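Local coordinates for PfVFT1 (Plasmodium falciparum, PDB 5JKQ), which is a bi-lobed Venus flytrap protein of the malaria parasite that probably binds a small solute in the cleft between its lobes, at residues Leu205-Leu218 / Leu239-Ile253. The protein carries 3 engineered substitutions. Sequence-based numbering, arbitrary orientation.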
loop_
_atom_site.group_PDB
_atom_site.type_symbol
_atom_site.label_atom_id
_atom_site.label_comp_id
_atom_site.label_asym_id
_atom_site.label_seq_id
_atom_site.Cartn_x
_atom_site.Cartn_y
_atom_site.Cartn_z
ATOM N N LEU A 205 2.104 -13.685 26.609
ATOM C CA LEU A 205 2.585 -14.110 25.298
ATOM C C LEU A 205 3.198 -12.949 24.522
ATOM O O LEU A 205 2.879 -11.785 24.770
ATOM C CB LEU A 205 1.446 -14.730 24.488
ATOM C CG LEU A 205 0.795 -15.967 25.112
ATOM C CD1 LEU A 205 -0.421 -16.384 24.307
ATOM C CD2 LEU A 205 1.787 -17.118 25.212
ATOM N N LYS A 206 4.080 -13.282 23.584
ATOM C CA LYS A 206 4.769 -12.287 22.769
ATOM C C LYS A 206 4.722 -12.700 21.302
ATOM O O LYS A 206 4.812 -13.886 20.982
ATOM C CB LYS A 206 6.218 -12.120 23.235
ATOM C CG LYS A 206 6.386 -12.187 24.751
ATOM C CD LYS A 206 7.770 -11.734 25.201
ATOM C CE LYS A 206 7.898 -11.783 26.721
ATOM N NZ LYS A 206 9.206 -11.255 27.209
ATOM N N ILE A 207 4.579 -11.717 20.416
ATOM C CA ILE A 207 4.424 -11.975 18.987
ATOM C C ILE A 207 5.614 -11.436 18.204
ATOM O O ILE A 207 6.012 -10.282 18.372
ATOM C CB ILE A 207 3.108 -11.355 18.456
ATOM C CG1 ILE A 207 1.917 -12.112 19.055
ATOM C CG2 ILE A 207 3.054 -11.388 16.924
ATOM C CD1 ILE A 207 0.555 -11.619 18.596
ATOM N N ALA A 208 6.177 -12.286 17.349
ATOM C CA ALA A 208 7.291 -11.899 16.489
ATOM C C ALA A 208 6.784 -11.479 15.115
ATOM O O ALA A 208 5.892 -12.112 14.551
ATOM C CB ALA A 208 8.281 -13.041 16.360
ATOM N N CYS A 209 7.366 -10.409 14.580
ATOM C CA CYS A 209 6.979 -9.886 13.273
ATOM C C CYS A 209 8.207 -9.434 12.486
ATOM O O CYS A 209 9.178 -8.952 13.061
ATOM C CB CYS A 209 6.002 -8.721 13.434
ATOM S SG CYS A 209 4.507 -9.115 14.375
ATOM N N LEU A 210 8.162 -9.590 11.168
ATOM C CA LEU A 210 9.289 -9.209 10.327
ATOM C C LEU A 210 9.264 -7.710 10.050
ATOM O O LEU A 210 10.308 -7.088 9.859
ATOM C CB LEU A 210 9.273 -9.998 9.016
ATOM C CG LEU A 210 10.405 -9.701 8.028
ATOM C CD1 LEU A 210 11.772 -9.879 8.675
ATOM C CD2 LEU A 210 10.281 -10.594 6.806
ATOM N N THR A 211 8.061 -7.140 10.034
ATOM C CA THR A 211 7.882 -5.707 9.830
ATOM C C THR A 211 6.905 -5.147 10.856
ATOM O O THR A 211 6.174 -5.897 11.503
ATOM C CB THR A 211 7.351 -5.389 8.418
ATOM O OG1 THR A 211 5.983 -5.804 8.313
ATOM C CG2 THR A 211 8.184 -6.088 7.350
ATOM N N GLU A 212 6.895 -3.826 10.997
ATOM C CA GLU A 212 5.952 -3.160 11.887
ATOM C C GLU A 212 4.521 -3.377 11.406
ATOM O O GLU A 212 3.603 -3.544 12.211
ATOM C CB GLU A 212 6.263 -1.664 11.972
ATOM C CG GLU A 212 5.391 -0.904 12.960
ATOM C CD GLU A 212 5.787 0.557 13.086
ATOM O OE1 GLU A 212 6.459 1.076 12.170
ATOM O OE2 GLU A 212 5.427 1.185 14.103
ATOM N N ALA A 213 4.339 -3.378 10.089
ATOM C CA ALA A 213 3.017 -3.540 9.497
ATOM C C ALA A 213 2.432 -4.915 9.807
ATOM O O ALA A 213 1.219 -5.058 9.950
ATOM C CB ALA A 213 3.081 -3.324 7.995
ATOM N N ASN A 214 3.294 -5.926 9.904
ATOM C CA ASN A 214 2.851 -7.272 10.259
ATOM C C ASN A 214 2.217 -7.293 11.647
ATOM O O ASN A 214 1.118 -7.818 11.828
ATOM C CB ASN A 214 4.016 -8.270 10.217
ATOM C CG ASN A 214 4.449 -8.633 8.800
ATOM O OD1 ASN A 214 5.645 -8.733 8.523
ATOM N ND2 ASN A 214 3.488 -8.846 7.906
ATOM N N CYS A 215 2.916 -6.724 12.625
ATOM C CA CYS A 215 2.415 -6.677 13.994
ATOM C C CYS A 215 1.172 -5.802 14.117
ATOM O O CYS A 215 0.285 -6.087 14.923
ATOM C CB CYS A 215 3.502 -6.172 14.946
ATOM S SG CYS A 215 4.589 -7.475 15.574
ATOM N N ASN A 216 1.106 -4.742 13.319
ATOM C CA ASN A 216 -0.036 -3.835 13.356
ATOM C C ASN A 216 -1.330 -4.518 12.925
ATOM O O ASN A 216 -2.391 -4.267 13.495
ATOM C CB ASN A 216 0.224 -2.613 12.470
ATOM C CG ASN A 216 0.817 -1.446 13.243
ATOM O OD1 ASN A 216 0.417 -1.164 14.373
ATOM N ND2 ASN A 216 1.776 -0.759 12.633
ATOM N N ALA A 217 -1.237 -5.383 11.921
ATOM C CA ALA A 217 -2.406 -6.096 11.423
ATOM C C ALA A 217 -3.021 -6.968 12.516
ATOM O O ALA A 217 -4.233 -7.181 12.538
ATOM C CB ALA A 217 -2.036 -6.941 10.214
ATOM N N LEU A 218 -2.182 -7.462 13.423
ATOM C CA LEU A 218 -2.651 -8.294 14.528
ATOM C C LEU A 218 -2.941 -7.467 15.777
ATOM O O LEU A 218 -3.745 -7.871 16.618
ATOM C CB LEU A 218 -1.626 -9.383 14.855
ATOM C CG LEU A 218 -1.799 -10.692 14.080
ATOM C CD1 LEU A 218 -1.090 -10.628 12.737
ATOM C CD2 LEU A 218 -1.311 -11.869 14.903
ATOM N N LEU A 239 13.074 -14.688 12.076
ATOM C CA LEU A 239 11.698 -14.787 12.545
ATOM C C LEU A 239 11.370 -16.237 12.900
ATOM O O LEU A 239 10.855 -16.520 13.982
ATOM C CB LEU A 239 10.752 -14.242 11.463
ATOM C CG LEU A 239 9.233 -14.101 11.643
ATOM C CD1 LEU A 239 8.515 -15.445 11.722
ATOM C CD2 LEU A 239 8.903 -13.233 12.847
ATOM N N SER A 240 11.706 -17.153 11.996
ATOM C CA SER A 240 11.370 -18.563 12.162
ATOM C C SER A 240 12.093 -19.192 13.348
ATOM O O SER A 240 11.513 -19.993 14.082
ATOM C CB SER A 240 11.703 -19.341 10.889
ATOM O OG SER A 240 10.900 -18.909 9.804
ATOM N N LYS A 241 13.360 -18.833 13.522
ATOM C CA LYS A 241 14.159 -19.327 14.637
ATOM C C LYS A 241 13.465 -19.033 15.966
ATOM O O LYS A 241 13.469 -19.859 16.877
ATOM C CB LYS A 241 15.553 -18.691 14.603
ATOM C CG LYS A 241 16.548 -19.277 15.589
ATOM C CD LYS A 241 17.838 -19.685 14.884
ATOM C CE LYS A 241 18.913 -20.136 15.867
ATOM N NZ LYS A 241 19.585 -18.986 16.539
ATOM N N SER A 242 12.850 -17.858 16.053
ATOM C CA SER A 242 12.207 -17.409 17.283
ATOM C C SER A 242 10.940 -18.203 17.599
ATOM O O SER A 242 10.666 -18.506 18.760
ATOM C CB SER A 242 11.873 -15.920 17.182
ATOM O OG SER A 242 11.252 -15.453 18.365
ATOM N N VAL A 243 10.166 -18.530 16.570
ATOM C CA VAL A 243 8.966 -19.340 16.750
ATOM C C VAL A 243 9.341 -20.771 17.129
ATOM O O VAL A 243 8.703 -21.379 17.989
ATOM C CB VAL A 243 8.095 -19.348 15.474
ATOM C CG1 VAL A 243 6.949 -20.357 15.586
ATOM C CG2 VAL A 243 7.548 -17.955 15.208
ATOM N N LEU A 244 10.374 -21.303 16.483
ATOM C CA LEU A 244 10.829 -22.664 16.747
ATOM C C LEU A 244 11.472 -22.773 18.127
ATOM O O LEU A 244 11.328 -23.790 18.805
ATOM C CB LEU A 244 11.818 -23.117 15.668
ATOM C CG LEU A 244 11.231 -23.296 14.266
ATOM C CD1 LEU A 244 12.336 -23.446 13.237
ATOM C CD2 LEU A 244 10.302 -24.497 14.219
ATOM N N SER A 245 12.172 -21.720 18.541
ATOM C CA SER A 245 12.795 -21.683 19.861
ATOM C C SER A 245 11.751 -21.508 20.960
ATOM O O SER A 245 12.081 -21.538 22.146
ATOM C CB SER A 245 13.819 -20.551 19.944
ATOM O OG SER A 245 13.174 -19.292 20.001
ATOM N N LYS A 246 10.501 -21.298 20.556
ATOM C CA LYS A 246 9.374 -21.248 21.483
ATOM C C LYS A 246 9.371 -19.972 22.331
ATOM O O LYS A 246 8.694 -19.904 23.357
ATOM C CB LYS A 246 9.395 -22.483 22.386
ATOM C CG LYS A 246 8.034 -23.070 22.695
ATOM C CD LYS A 246 8.115 -24.588 22.740
ATOM C CE LYS A 246 6.812 -25.207 23.205
ATOM N NZ LYS A 246 6.860 -26.696 23.161
ATOM N N SER A 247 10.118 -18.961 21.893
ATOM C CA SER A 247 10.174 -17.685 22.604
ATOM C C SER A 247 8.971 -16.806 22.262
ATOM O O SER A 247 8.511 -16.016 23.089
ATOM C CB SER A 247 11.472 -16.947 22.274
ATOM O OG SER A 247 11.560 -16.653 20.890
ATOM N N HIS A 248 8.474 -16.946 21.036
ATOM C CA HIS A 248 7.297 -16.211 20.580
ATOM C C HIS A 248 6.232 -17.185 20.086
ATOM O O HIS A 248 6.525 -18.091 19.306
ATOM C CB HIS A 248 7.676 -15.228 19.470
ATOM C CG HIS A 248 8.669 -14.191 19.897
ATOM N ND1 HIS A 248 9.935 -14.510 20.341
ATOM C CD2 HIS A 248 8.582 -12.840 19.950
ATOM C CE1 HIS A 248 10.585 -13.401 20.645
ATOM N NE2 HIS A 248 9.786 -12.374 20.417
ATOM N N ILE A 249 4.998 -16.993 20.542
ATOM C CA ILE A 249 3.922 -17.941 20.271
ATOM C C ILE A 249 3.611 -18.050 18.778
ATOM O O ILE A 249 3.274 -19.128 18.290
ATOM C CB ILE A 249 2.632 -17.556 21.039
ATOM C CG1 ILE A 249 1.566 -18.650 20.903
ATOM C CG2 ILE A 249 2.093 -16.201 20.569
ATOM C CD1 ILE A 249 1.944 -19.977 21.556
ATOM N N ILE A 250 3.724 -16.936 18.060
ATOM C CA ILE A 250 3.519 -16.937 16.615
ATOM C C ILE A 250 4.514 -16.026 15.915
ATOM O O ILE A 250 5.153 -15.177 16.540
ATOM C CB ILE A 250 2.084 -16.490 16.226
ATOM C CG1 ILE A 250 1.824 -15.038 16.649
ATOM C CG2 ILE A 250 1.053 -17.429 16.834
ATOM C CD1 ILE A 250 0.583 -14.439 16.027
ATOM N N GLY A 251 4.630 -16.220 14.608
ATOM C CA GLY A 251 5.408 -15.347 13.753
ATOM C C GLY A 251 4.506 -14.789 12.671
ATOM O O GLY A 251 3.824 -15.544 11.977
ATOM N N VAL A 252 4.486 -13.466 12.543
ATOM C CA VAL A 252 3.680 -12.798 11.529
ATOM C C VAL A 252 4.569 -12.382 10.365
ATOM O O VAL A 252 5.583 -11.709 10.557
ATOM C CB VAL A 252 2.960 -11.556 12.087
ATOM C CG1 VAL A 252 1.932 -11.048 11.085
ATOM C CG2 VAL A 252 2.292 -11.874 13.419
ATOM N N ILE A 253 4.182 -12.780 9.159
ATOM C CA ILE A 253 5.004 -12.537 7.984
ATOM C C ILE A 253 4.156 -12.582 6.713
ATOM O O ILE A 253 3.161 -13.302 6.646
ATOM C CB ILE A 253 6.161 -13.565 7.912
ATOM C CG1 ILE A 253 7.213 -13.122 6.895
ATOM C CG2 ILE A 253 5.630 -14.974 7.610
ATOM C CD1 ILE A 253 8.580 -13.717 7.155
HETATM O O HOH W 1 5.378 -15.798 23.863
#
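Val-252 lies against Ile-207, Cys-209 and Leu-218 where strands 206-209 and 250-253 run parallel as neighbours in the mixed beta-sheet of one alpha/beta lobe of this Venus flytrap fold, with a helix packed on each face. Its CG1, anti to the backbone N (chi1 -169°), meets Leu-218 CD1 tip to tip at 3.5 Å, under helix 212-218; CG2, beside that N, touches Ile-207 CG2 and Cys-209 SG, which is disulfide-bonded to Cys-215 SG. Ile-250 lies alongside Ile-207, pointing the same way, and its CD1 reaches the CD2 tip of Leu-218. On the other face Ala-208 CB fits between Leu-239 CD2 of helix 239-244 and His-248 CD2, each 3.6 Å away. The edge of the His-248 ring points at Ile-207 C, and the ring's turn suits the bond from ND1, which donates in the ring plane to Ser-247 OG at 2.7 Å; Phe-233 packs edge-to-face with the same ring. Thr-211 and Asn-214 form a capping box where the chain turns from strand into helix; Asn-214 CB packs on Val-252 CG1, and its ND2 hydrogen-bonds to Asn-179 OD1. Between the strands, Val-252 N donates almost straight (168°) to Ala-208 O at 2.8 Å.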